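Local coordinates for angiotensin-converting enzyme (Anopheles gambiae, PDB 6S1Y), which probably acts as a zinc-dependent metallopeptidase of the angiotensin-converting enzyme family, hydrolysing peptide bonds in a buried active-site cleft, at residues D274-D277 against E278-Q282; P286-M289 against F290-D294; L305-T308 against F309-K312; W331-A335 against I336-R340; V347-R350 against E351-V355. One frame throughout, in Å; residues are numbered along the deposited sequence.

Interaction 1 (D274-D277 against E278-Q282); sequences DVTD and EMIRQ
Glu278 OE1 is gripped by Arg281, the last residue of its short helix, and by Gln282, just beyond it, while the backbone N of the same glutamate is tied back to the preceding turn. Arg281 NH2 takes the syn lone pair of Glu278 OE1 in a salt bridge of 2.8 Å, with the carboxylate lying at the edge of the guanidinium and in its plane. Gln282 NE2 comes in nearly head-on to Glu278 OE1 at 3.0 Å, and Arg281 NE adds weak bonds to both carboxylate oxygens. A bend in each chain, at chi2 of Glu278 (-67°) and chi3 of Arg281 (72°), brings the two charges side by side.

At the amino end the gripped atom is Asp274 OD1. Thr276 OG1 meets it on the syn side at 2.8 Å, whereas Thr276 N reaches Asp274 OD1 from above the carboxylate plane at 3.0 Å, closing an Asx turn at the start of helix 276-281. Val275 holds the N-cap position, and a water bridges Asp274 O to Glu278 N. Beyond it the helical bonds run regularly, Ile280 N to Thr276 O being 2.9 Å long. On the flanks, Thr276 CG2 lies alongside Ile280 CD1 at 3.8 Å, and Val275 CG2 meets Met279 SD at 4.1 Å on the buried side, where Leu406 also packs.

Gln282 NE2 has a second partner in Gly405 O. The carboxylates of Asp274 and Glu278 thus gather donors from the start and the end of this short helix, tying Thr276 and Arg281 by side-chain bonds, and the acidic group at its amino end would probably be favoured by the helix dipole.

Interaction 2 (P286-M289 against F290-D294); sequences PIKM and FQMGD
Helix 286-299 opens with Pro286, whose carbonyl oxygen is shared between the backbone and the ring of Phe290. Phe290 N bonds to Pro286 O at 3.1 Å, and the ring turns its edge to the same oxygen, with Phe290 CD1 also 3.1 Å from Pro286 O. With CG set beside the backbone N, chi1 of -75° turns the ring back so that its CD1 edge meets that carbonyl. One residue on, Gln291 stretches out beyond CG, and its OE1 comes to 3.7 Å from the methyl Ile287 CG2 and rests near Lys288 CA.

These are the first turns of a helix laid against helix 349-368, the zinc-binding helix. Its inner side carries Met289, which packs on Phe352 and Val355, and Phe290, whose side chain also touches Val355 and lies about 12 Å from the zinc ion. Met292 touches Phe352 as well. Toward the outer side the lysine crosses the thioether obliquely, Lys288 CE standing 4.2 Å from Met292 SD. Thr285 OG1, just ahead of the helix, bonds to Lys288 N. Further along, Gly293 N closes on Met289 O at 3.2 Å.

Interaction 3 (L305-T308 against F309-K312); sequences LPQT and FWDK
Phe309 carries Leu305 on one face of its ring and turns its own rim toward Trp310. The methyl Leu305 CD1 makes a CH-pi contact with the Phe309 ring, 4.0 Å from its centroid and 24° off the normal, displaced toward the rim near CE1. The same methyl, Leu305 CD1, also touches Trp310 CZ2, 3.9 Å away. Phe309 CD1 stands over the centre of the indole, while Trp310 CD2 lies in the plane of the phenyl ring at its edge. Both aromatic residues belong to the short helix 307-312, and Leu305 reaches them from the extended residues, itself and Pro306, that lead into it. Phe309 has its ring thrown back by chi1 of 170°, opposite to the backbone N, whereas the tryptophan's CG sits beside its own N (chi1 -62°); with these torsions the neighbouring rings meet.

The backbone starts loosely, with a weak bond from Phe309 N to Pro306 O, and settles into helical spacing at Asp311 N to Gln307 O, 2.9 Å. Over that bond the side chains of the same two residues meet: Gln307 NE2 donates almost straight to Asp311 OD1 at 3.1 Å, from above the carboxylate plane although within its own amide plane. Next to it Thr308 CG2 leans on Lys312 CD at 3.8 Å.

Beneath, Leu305 packs on Leu359 and Ile362 of helix 349-368, and Trp310 touches Phe290 and Gln291. At the edge of the indole a single water accepts from Trp310 NE1 at 2.9 Å and donates to Leu305 O at 2.7 Å.

Interaction 4 (W331-A335 against I336-R340); sequences WDFFA and IDDVR
Arg340 lays its guanidinium flat on the ring of Phe333, centres 3.9 Å apart and planes 26° from parallel, a stacked cation-pi pair in which CZ is displaced toward the ring's rim. The aliphatic part is pressed on as well, Arg340 CD coming within 3.3 Å of Phe333 CE1. What fixes the guanidinium's rotation is Asp338, gripped side-on: Arg340 NE bonds to Asp338 OD1 at 2.9 Å and Arg340 NH2 to Asp338 OD2 at 3.0 Å, each through a syn lone pair. The carboxylate lies close to the plane of the guanidinium, only 14° from parallel to the phenyl ring, and such pairing would probably moderate the arginine's charge.

The backbone sets these groups opposite one another. Trp331 N and Arg340 O bond at 2.7 Å, Arg340 N returns to Trp331 O, and Phe333 N reaches Asp338 O at 3.3 Å. A water carries the connection on, accepting from Ala335 N and donating to Asp338 O. Asp332 OD1 takes Phe334 N from above its carboxylate plane, an Asx turn that leads the chain out of the strand.

Further out, Trp38 of helix 12-42 meets both Trp331 and Phe333 edge-to-face and Arg340 by cation-pi, while Trp331 NE1 bonds to Ser329 OG. The whole is an antiparallel beta hairpin of strands 329-332 and 339-342, bordering the ligand pocket to which Ala328 and Ser329 belong.

Interaction 5 (V347-R350 against E351-V355); sequences VNMR and EFFVV
Asn348 caps helix 349-368, its OD1 accepting from Glu351 N at 2.8 Å and 171°, a nearly straight N-cap bond whose donor is tilted 27° from the amide carbonyl plane. The side chain stands between its own backbone N and carbonyl carbon (chi1 59°), a placing that folds OD1 back over the first turn and brings it within 3.4 Å of Glu351 CG. The same oxygen lies over one face of the Arg350 guanidinium.

Of the amides at this helix start, Met349 N is satisfied from outside by Thr276 OG1, and Glu351 N by the cap. The carbonyls then take over: Asn348 O receives Phe352 N at 3.0 Å, and Met349 O receives Phe353 N at 3.1 Å. Arg350 O accepts twice, from Val354 N at 3.1 Å and, weakly, from Phe353 N. The Glu351 carboxylate turns elsewhere, OE2 bonding to Gln343 NE2, and Phe352 O accepts from His356 ND1.

Further down the same helix His357, Glu358 and His361 form the HExxH motif, whose two histidines bind the zinc ion together with Glu385. The Val354 side chain comes to about 5 Å from the bound ligand. On another flank Met349 and Phe353 run side by side in a Met-aromatic contact, the sulfur oblique to the ring and Met349 CG 3.5 Å from Phe353 CE2.

Overall arrangement
The five contacts illustrate how local helix and turn chemistry builds a layer against one zinc-binding helix. Interaction 5, nearest the chain's centre, begins that helix. Interaction 1 touches it at the cap, where Thr276 OG1 meets Met349 N, and interaction 2 packs on it through methionines and phenylalanines; the two also meet at Met279 and Met289. Interaction 3 follows from interaction 2, Asp294 OD1 holding Leu305 N, and leans on the hairpin of interaction 4 through Pro306 and Thr308. Interactions 1 and 3 lie farther out, about 27 Å apart between centres, with a salt bridge in interaction 1 and an amide-carboxylate bond in interaction 3; interaction 4 alone is built on strands.

Interaction 1 (D274-D277 against E278-Q282)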
# COMPACT_ATOMS: atom_id res chain seq x y z
N ASP A 274 21.96 -3.99 -0.03
CA ASP A 274 21.49 -2.67 -0.42
C ASP A 274 22.29 -2.21 -1.64
O ASP A 274 23.49 -1.95 -1.55
CB ASP A 274 21.62 -1.66 0.72
CG ASP A 274 20.96 -0.33 0.40
OD1 ASP A 274 20.48 -0.17 -0.75
OD2 ASP A 274 20.90 0.55 1.29
N VAL A 275 21.61 -2.09 -2.78
CA VAL A 275 22.23 -1.78 -4.05
C VAL A 275 22.18 -0.28 -4.35
O VAL A 275 22.41 0.12 -5.49
CB VAL A 275 21.61 -2.59 -5.19
CG1 VAL A 275 21.62 -4.04 -4.87
CG2 VAL A 275 20.18 -2.11 -5.48
N THR A 276 21.86 0.54 -3.36
CA THR A 276 21.75 1.96 -3.60
C THR A 276 23.06 2.54 -4.12
O THR A 276 23.06 3.30 -5.10
CB THR A 276 21.33 2.70 -2.33
OG1 THR A 276 19.99 2.33 -1.98
CG2 THR A 276 21.40 4.21 -2.55
N ASP A 277 24.18 2.21 -3.47
CA ASP A 277 25.45 2.80 -3.87
C ASP A 277 25.84 2.40 -5.29
O ASP A 277 26.46 3.20 -6.01
CB ASP A 277 26.56 2.40 -2.89
CG ASP A 277 26.37 3.01 -1.52
OD1 ASP A 277 25.47 3.87 -1.34
OD2 ASP A 277 27.12 2.62 -0.59
N GLU A 278 25.50 1.19 -5.72
CA GLU A 278 25.78 0.79 -7.10
C GLU A 278 24.84 1.49 -8.07
O GLU A 278 25.25 1.82 -9.19
CB GLU A 278 25.65 -0.71 -7.26
CG GLU A 278 26.84 -1.46 -6.74
CD GLU A 278 28.09 -1.19 -7.57
OE1 GLU A 278 27.95 -1.06 -8.81
OE2 GLU A 278 29.19 -1.09 -6.99
N MET A 279 23.58 1.71 -7.68
CA MET A 279 22.67 2.47 -8.53
C MET A 279 23.22 3.86 -8.78
O MET A 279 23.28 4.34 -9.92
CB MET A 279 21.28 2.57 -7.90
CG MET A 279 20.45 1.30 -7.87
SD MET A 279 18.97 1.60 -6.83
CE MET A 279 17.86 2.42 -7.98
N ILE A 280 23.62 4.54 -7.71
CA ILE A 280 24.19 5.88 -7.83
C ILE A 280 25.44 5.84 -8.69
O ILE A 280 25.61 6.62 -9.63
CB ILE A 280 24.48 6.46 -6.44
CG1 ILE A 280 23.16 6.81 -5.75
CG2 ILE A 280 25.39 7.67 -6.52
CD1 ILE A 280 23.29 7.05 -4.26
N ARG A 281 26.35 4.91 -8.37
CA ARG A 281 27.65 4.82 -9.03
C ARG A 281 27.51 4.50 -10.51
O ARG A 281 28.36 4.91 -11.31
CB ARG A 281 28.48 3.76 -8.31
CG ARG A 281 29.92 3.67 -8.73
CD ARG A 281 30.58 2.42 -8.15
NE ARG A 281 30.11 1.21 -8.82
CZ ARG A 281 30.49 0.83 -10.04
NH1 ARG A 281 31.35 1.56 -10.74
NH2 ARG A 281 30.00 -0.29 -10.56
N GLN A 282 26.46 3.77 -10.90
CA GLN A 282 26.20 3.48 -12.30
C GLN A 282 25.36 4.58 -12.97
O GLN A 282 24.81 4.36 -14.06
CB GLN A 282 25.52 2.11 -12.43
CG GLN A 282 26.52 0.94 -12.36
CD GLN A 282 25.87 -0.43 -12.26
OE1 GLN A 282 24.94 -0.76 -13.01
NE2 GLN A 282 26.36 -1.25 -11.32
O HOH W 1 25.42 -1.27 -3.62

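Interaction 2 (P286-M289 against F290-D294)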
# COMPACT_ATOMS: atom_id res chain seq x y z
N PRO A 286 15.84 8.42 -12.39
CA PRO A 286 14.45 7.94 -12.31
C PRO A 286 13.97 7.28 -13.59
O PRO A 286 13.33 6.21 -13.54
CB PRO A 286 13.68 9.22 -11.99
CG PRO A 286 14.67 10.02 -11.17
CD PRO A 286 16.01 9.75 -11.79
N ILE A 287 14.25 7.87 -14.76
CA ILE A 287 13.75 7.30 -16.00
C ILE A 287 14.37 5.94 -16.26
O ILE A 287 13.68 4.99 -16.65
CB ILE A 287 14.00 8.27 -17.18
CG1 ILE A 287 12.76 9.15 -17.39
CG2 ILE A 287 14.32 7.52 -18.45
CD1 ILE A 287 13.04 10.39 -18.23
N LYS A 288 15.69 5.82 -16.07
CA LYS A 288 16.32 4.51 -16.16
C LYS A 288 15.59 3.50 -15.27
O LYS A 288 15.37 2.36 -15.67
CB LYS A 288 17.80 4.62 -15.79
CG LYS A 288 18.59 3.31 -15.77
CD LYS A 288 18.66 2.63 -17.13
CE LYS A 288 19.75 1.54 -17.14
NZ LYS A 288 19.56 0.55 -18.25
N MET A 289 15.17 3.93 -14.07
CA MET A 289 14.53 3.00 -13.14
C MET A 289 13.20 2.49 -13.70
O MET A 289 12.91 1.29 -13.62
CB MET A 289 14.32 3.66 -11.78
CG MET A 289 15.60 3.89 -11.01
SD MET A 289 15.46 5.16 -9.74
CE MET A 289 14.48 4.31 -8.49
N PHE A 290 12.40 3.39 -14.28
CA PHE A 290 11.14 2.95 -14.88
C PHE A 290 11.38 2.12 -16.15
O PHE A 290 10.62 1.19 -16.43
CB PHE A 290 10.27 4.17 -15.19
CG PHE A 290 9.63 4.77 -13.96
CD1 PHE A 290 10.28 5.72 -13.22
CD2 PHE A 290 8.37 4.37 -13.57
CE1 PHE A 290 9.71 6.26 -12.09
CE2 PHE A 290 7.78 4.90 -12.44
CZ PHE A 290 8.45 5.86 -11.70
N GLN A 291 12.42 2.44 -16.90
CA GLN A 291 12.76 1.64 -18.07
C GLN A 291 13.05 0.20 -17.67
O GLN A 291 12.58 -0.74 -18.32
CB GLN A 291 13.96 2.25 -18.79
CG GLN A 291 13.60 3.42 -19.69
CD GLN A 291 14.80 4.21 -20.19
OE1 GLN A 291 15.84 4.29 -19.53
NE2 GLN A 291 14.64 4.83 -21.36
N MET A 292 13.76 0.00 -16.57
CA MET A 292 14.03 -1.37 -16.13
C MET A 292 12.78 -2.08 -15.65
O MET A 292 12.65 -3.29 -15.85
CB MET A 292 15.10 -1.36 -15.06
CG MET A 292 16.46 -1.06 -15.67
SD MET A 292 17.71 -0.89 -14.41
CE MET A 292 17.80 -2.60 -13.87
N GLY A 293 11.83 -1.37 -15.04
CA GLY A 293 10.58 -2.02 -14.67
C GLY A 293 9.74 -2.35 -15.89
O GLY A 293 9.04 -3.38 -15.92
N ASP A 294 9.76 -1.48 -16.90
CA ASP A 294 9.14 -1.78 -18.19
C ASP A 294 9.74 -3.05 -18.79
O ASP A 294 9.02 -3.94 -19.24
CB ASP A 294 9.34 -0.59 -19.15
CG ASP A 294 8.40 -0.62 -20.36
OD1 ASP A 294 7.44 -1.42 -20.38
OD2 ASP A 294 8.65 0.16 -21.32

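Interaction 3 (L305-T308 against F309-K312)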
# COMPACT_ATOMS: atom_id res chain seq x y z
N LEU A 305 4.97 -0.29 -21.93
CA LEU A 305 4.32 0.98 -21.56
C LEU A 305 4.04 1.80 -22.82
O LEU A 305 4.95 2.00 -23.62
CB LEU A 305 5.20 1.78 -20.59
CG LEU A 305 5.35 1.22 -19.17
CD1 LEU A 305 6.38 2.00 -18.38
CD2 LEU A 305 4.02 1.23 -18.44
N PRO A 306 2.83 2.31 -23.00
CA PRO A 306 2.57 3.20 -24.15
C PRO A 306 3.28 4.52 -24.02
O PRO A 306 3.70 4.95 -22.93
CB PRO A 306 1.05 3.39 -24.11
CG PRO A 306 0.69 3.23 -22.60
CD PRO A 306 1.66 2.18 -22.10
N GLN A 307 3.40 5.20 -25.16
CA GLN A 307 4.09 6.49 -25.19
C GLN A 307 3.35 7.54 -24.38
O GLN A 307 3.97 8.42 -23.78
CB GLN A 307 4.27 6.96 -26.65
CG GLN A 307 5.03 8.26 -26.80
CD GLN A 307 6.48 8.11 -26.41
OE1 GLN A 307 7.11 7.06 -26.63
NE2 GLN A 307 7.03 9.16 -25.78
N THR A 308 2.02 7.49 -24.36
CA THR A 308 1.25 8.39 -23.50
C THR A 308 1.78 8.36 -22.06
O THR A 308 1.91 9.40 -21.40
CB THR A 308 -0.23 8.02 -23.54
OG1 THR A 308 -0.73 8.17 -24.88
CG2 THR A 308 -1.04 8.91 -22.63
N PHE A 309 2.14 7.17 -21.57
CA PHE A 309 2.68 7.07 -20.22
C PHE A 309 3.92 7.94 -20.04
O PHE A 309 4.05 8.65 -19.03
CB PHE A 309 3.03 5.62 -19.88
CG PHE A 309 3.79 5.49 -18.61
CD1 PHE A 309 5.18 5.63 -18.60
CD2 PHE A 309 3.13 5.29 -17.41
CE1 PHE A 309 5.89 5.55 -17.41
CE2 PHE A 309 3.84 5.20 -16.22
CZ PHE A 309 5.21 5.33 -16.21
N TRP A 310 4.87 7.87 -20.99
CA TRP A 310 6.09 8.66 -20.88
C TRP A 310 5.84 10.15 -21.07
O TRP A 310 6.54 10.98 -20.48
CB TRP A 310 7.14 8.17 -21.90
CG TRP A 310 7.57 6.76 -21.68
CD1 TRP A 310 7.21 5.67 -22.42
CD2 TRP A 310 8.43 6.28 -20.65
NE1 TRP A 310 7.80 4.54 -21.91
CE2 TRP A 310 8.55 4.88 -20.81
CE3 TRP A 310 9.11 6.89 -19.58
CZ2 TRP A 310 9.32 4.09 -19.96
CZ3 TRP A 310 9.87 6.12 -18.75
CH2 TRP A 310 9.98 4.73 -18.94
N ASP A 311 4.85 10.52 -21.91
CA ASP A 311 4.63 11.93 -22.20
C ASP A 311 4.05 12.66 -20.99
O ASP A 311 4.49 13.75 -20.64
CB ASP A 311 3.66 12.12 -23.37
CG ASP A 311 4.21 11.65 -24.69
OD1 ASP A 311 5.46 11.65 -24.88
OD2 ASP A 311 3.37 11.28 -25.55
N LYS A 312 3.05 12.04 -20.35
CA LYS A 312 2.21 12.71 -19.36
C LYS A 312 2.50 12.32 -17.92
O LYS A 312 1.96 12.95 -17.01
CB LYS A 312 0.73 12.43 -19.69
CG LYS A 312 0.31 12.93 -21.08
CD LYS A 312 -1.13 12.53 -21.41
CE LYS A 312 -1.56 13.10 -22.76
NZ LYS A 312 -2.88 12.56 -23.23
O HOH W 2 7.61 1.89 -23.03

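Interaction 4 (W331-A335 against I336-R340)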
# COMPACT_ATOMS: atom_id res chain seq x y z
N TRP A 331 -2.34 6.00 -12.10
CA TRP A 331 -3.64 6.53 -12.52
C TRP A 331 -4.13 5.90 -13.81
O TRP A 331 -3.39 5.77 -14.78
CB TRP A 331 -3.56 8.04 -12.71
CG TRP A 331 -3.37 8.79 -11.44
CD1 TRP A 331 -2.26 8.80 -10.65
CD2 TRP A 331 -4.32 9.66 -10.81
NE1 TRP A 331 -2.46 9.62 -9.56
CE2 TRP A 331 -3.72 10.15 -9.63
CE3 TRP A 331 -5.62 10.06 -11.12
CZ2 TRP A 331 -4.37 11.02 -8.77
CZ3 TRP A 331 -6.28 10.93 -10.26
CH2 TRP A 331 -5.65 11.40 -9.10
N ASP A 332 -5.41 5.54 -13.82
CA ASP A 332 -6.12 5.00 -14.97
C ASP A 332 -7.14 6.03 -15.43
O ASP A 332 -8.03 6.42 -14.66
CB ASP A 332 -6.82 3.69 -14.60
CG ASP A 332 -7.47 3.01 -15.80
OD1 ASP A 332 -7.33 3.53 -16.94
OD2 ASP A 332 -8.12 1.94 -15.61
N PHE A 333 -7.01 6.49 -16.67
CA PHE A 333 -7.90 7.53 -17.18
C PHE A 333 -9.02 6.96 -18.04
O PHE A 333 -9.73 7.72 -18.70
CB PHE A 333 -7.11 8.58 -17.96
CG PHE A 333 -6.22 9.41 -17.07
CD1 PHE A 333 -4.93 9.02 -16.79
CD2 PHE A 333 -6.71 10.56 -16.49
CE1 PHE A 333 -4.13 9.77 -15.97
CE2 PHE A 333 -5.92 11.31 -15.65
CZ PHE A 333 -4.63 10.92 -15.39
N PHE A 334 -9.21 5.64 -18.02
CA PHE A 334 -10.42 5.02 -18.55
C PHE A 334 -10.64 5.42 -20.01
O PHE A 334 -11.76 5.66 -20.45
CB PHE A 334 -11.64 5.38 -17.69
CG PHE A 334 -11.52 4.91 -16.26
CD1 PHE A 334 -11.92 3.64 -15.90
CD2 PHE A 334 -10.97 5.73 -15.29
CE1 PHE A 334 -11.80 3.20 -14.60
CE2 PHE A 334 -10.84 5.29 -13.99
CZ PHE A 334 -11.26 4.02 -13.64
N ALA A 335 -9.55 5.50 -20.76
CA ALA A 335 -9.58 5.66 -22.21
C ALA A 335 -8.83 4.46 -22.78
O ALA A 335 -9.06 3.33 -22.35
CB ALA A 335 -8.96 6.98 -22.64
N ILE A 336 -7.91 4.68 -23.71
CA ILE A 336 -7.03 3.62 -24.19
C ILE A 336 -5.59 4.11 -24.08
O ILE A 336 -5.25 5.15 -24.64
CB ILE A 336 -7.34 3.18 -25.63
CG1 ILE A 336 -8.73 2.54 -25.72
CG2 ILE A 336 -6.32 2.18 -26.10
CD1 ILE A 336 -8.89 1.28 -24.85
N ASP A 337 -4.77 3.37 -23.34
CA ASP A 337 -3.35 3.63 -23.18
C ASP A 337 -3.06 4.95 -22.48
O ASP A 337 -1.90 5.37 -22.44
CB ASP A 337 -2.63 3.60 -24.54
CG ASP A 337 -2.58 2.19 -25.12
OD1 ASP A 337 -3.16 1.28 -24.48
OD2 ASP A 337 -1.97 1.99 -26.20
N ASP A 338 -4.05 5.62 -21.91
CA ASP A 338 -3.75 6.81 -21.12
C ASP A 338 -3.64 6.35 -19.67
O ASP A 338 -4.65 6.21 -18.96
CB ASP A 338 -4.78 7.92 -21.31
CG ASP A 338 -4.38 9.21 -20.60
OD1 ASP A 338 -3.28 9.25 -19.98
OD2 ASP A 338 -5.17 10.18 -20.64
N VAL A 339 -2.40 6.10 -19.25
CA VAL A 339 -2.08 5.60 -17.93
C VAL A 339 -0.84 6.35 -17.46
O VAL A 339 0.07 6.60 -18.25
CB VAL A 339 -1.84 4.07 -17.95
CG1 VAL A 339 -3.15 3.33 -18.26
CG2 VAL A 339 -0.75 3.69 -18.94
N ARG A 340 -0.82 6.72 -16.17
CA ARG A 340 0.22 7.62 -15.71
C ARG A 340 0.62 7.33 -14.27
O ARG A 340 -0.21 6.95 -13.44
CB ARG A 340 -0.20 9.09 -15.81
CG ARG A 340 -0.91 9.45 -17.09
CD ARG A 340 -1.25 10.93 -17.15
NE ARG A 340 -2.37 11.18 -18.05
CZ ARG A 340 -2.95 12.36 -18.22
NH1 ARG A 340 -2.49 13.42 -17.57
NH2 ARG A 340 -3.98 12.48 -19.04
O HOH W 3 -6.65 4.95 -20.34

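Interaction 5 (V347-R350 against E351-V355)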
# COMPACT_ATOMS: atom_id res chain seq x y z
N VAL A 347 16.84 8.17 -6.26
CA VAL A 347 17.68 7.09 -6.77
C VAL A 347 18.17 6.32 -5.54
O VAL A 347 19.22 6.63 -4.96
CB VAL A 347 18.84 7.61 -7.62
CG1 VAL A 347 19.74 6.46 -8.04
CG2 VAL A 347 18.32 8.32 -8.88
N ASN A 348 17.40 5.31 -5.15
CA ASN A 348 17.82 4.35 -4.13
C ASN A 348 17.00 3.08 -4.29
O ASN A 348 16.04 3.04 -5.07
CB ASN A 348 17.69 4.93 -2.71
CG ASN A 348 16.26 5.33 -2.37
OD1 ASN A 348 15.36 4.49 -2.31
ND2 ASN A 348 16.05 6.61 -2.15
N MET A 349 17.39 2.05 -3.54
CA MET A 349 16.77 0.74 -3.72
C MET A 349 15.31 0.74 -3.27
O MET A 349 14.45 0.18 -3.96
CB MET A 349 17.56 -0.32 -2.94
CG MET A 349 17.04 -1.73 -3.14
SD MET A 349 18.08 -3.02 -2.39
CE MET A 349 17.76 -2.76 -0.65
N ARG A 350 15.02 1.34 -2.11
CA ARG A 350 13.63 1.46 -1.65
C ARG A 350 12.74 1.99 -2.77
O ARG A 350 11.73 1.38 -3.13
CB ARG A 350 13.61 2.37 -0.42
CG ARG A 350 12.28 2.48 0.32
CD ARG A 350 12.45 3.33 1.57
NE ARG A 350 12.76 4.73 1.26
CZ ARG A 350 13.97 5.28 1.26
NH1 ARG A 350 14.11 6.57 0.95
NH2 ARG A 350 15.06 4.55 1.56
N GLU A 351 13.12 3.13 -3.36
CA GLU A 351 12.32 3.73 -4.42
C GLU A 351 12.27 2.84 -5.66
O GLU A 351 11.26 2.82 -6.37
CB GLU A 351 12.90 5.11 -4.77
CG GLU A 351 12.72 6.20 -3.71
CD GLU A 351 11.43 7.00 -3.87
OE1 GLU A 351 11.11 7.81 -2.97
OE2 GLU A 351 10.73 6.82 -4.88
N PHE A 352 13.33 2.09 -5.94
CA PHE A 352 13.29 1.13 -7.04
C PHE A 352 12.14 0.15 -6.88
O PHE A 352 11.48 -0.19 -7.87
CB PHE A 352 14.63 0.38 -7.11
CG PHE A 352 14.92 -0.23 -8.46
CD1 PHE A 352 14.50 0.36 -9.64
CD2 PHE A 352 15.66 -1.40 -8.54
CE1 PHE A 352 14.81 -0.20 -10.89
CE2 PHE A 352 15.97 -1.98 -9.78
CZ PHE A 352 15.55 -1.37 -10.95
N PHE A 353 11.87 -0.32 -5.64
CA PHE A 353 10.73 -1.21 -5.41
C PHE A 353 9.41 -0.46 -5.53
O PHE A 353 8.42 -1.03 -6.02
CB PHE A 353 10.82 -1.88 -4.02
CG PHE A 353 11.98 -2.81 -3.90
CD1 PHE A 353 12.22 -3.78 -4.86
CD2 PHE A 353 12.90 -2.67 -2.86
CE1 PHE A 353 13.32 -4.61 -4.78
CE2 PHE A 353 14.00 -3.49 -2.77
CZ PHE A 353 14.22 -4.47 -3.73
N VAL A 354 9.34 0.79 -5.06
CA VAL A 354 8.13 1.57 -5.28
C VAL A 354 7.83 1.66 -6.77
O VAL A 354 6.69 1.50 -7.21
CB VAL A 354 8.24 2.96 -4.63
CG1 VAL A 354 7.07 3.82 -5.04
CG2 VAL A 354 8.29 2.84 -3.09
N VAL A 355 8.87 1.90 -7.59
CA VAL A 355 8.70 1.95 -9.04
C VAL A 355 7.93 0.73 -9.52
O VAL A 355 6.90 0.83 -10.19
CB VAL A 355 10.06 2.09 -9.74
CG1 VAL A 355 9.96 1.85 -11.24
CG2 VAL A 355 10.63 3.50 -9.48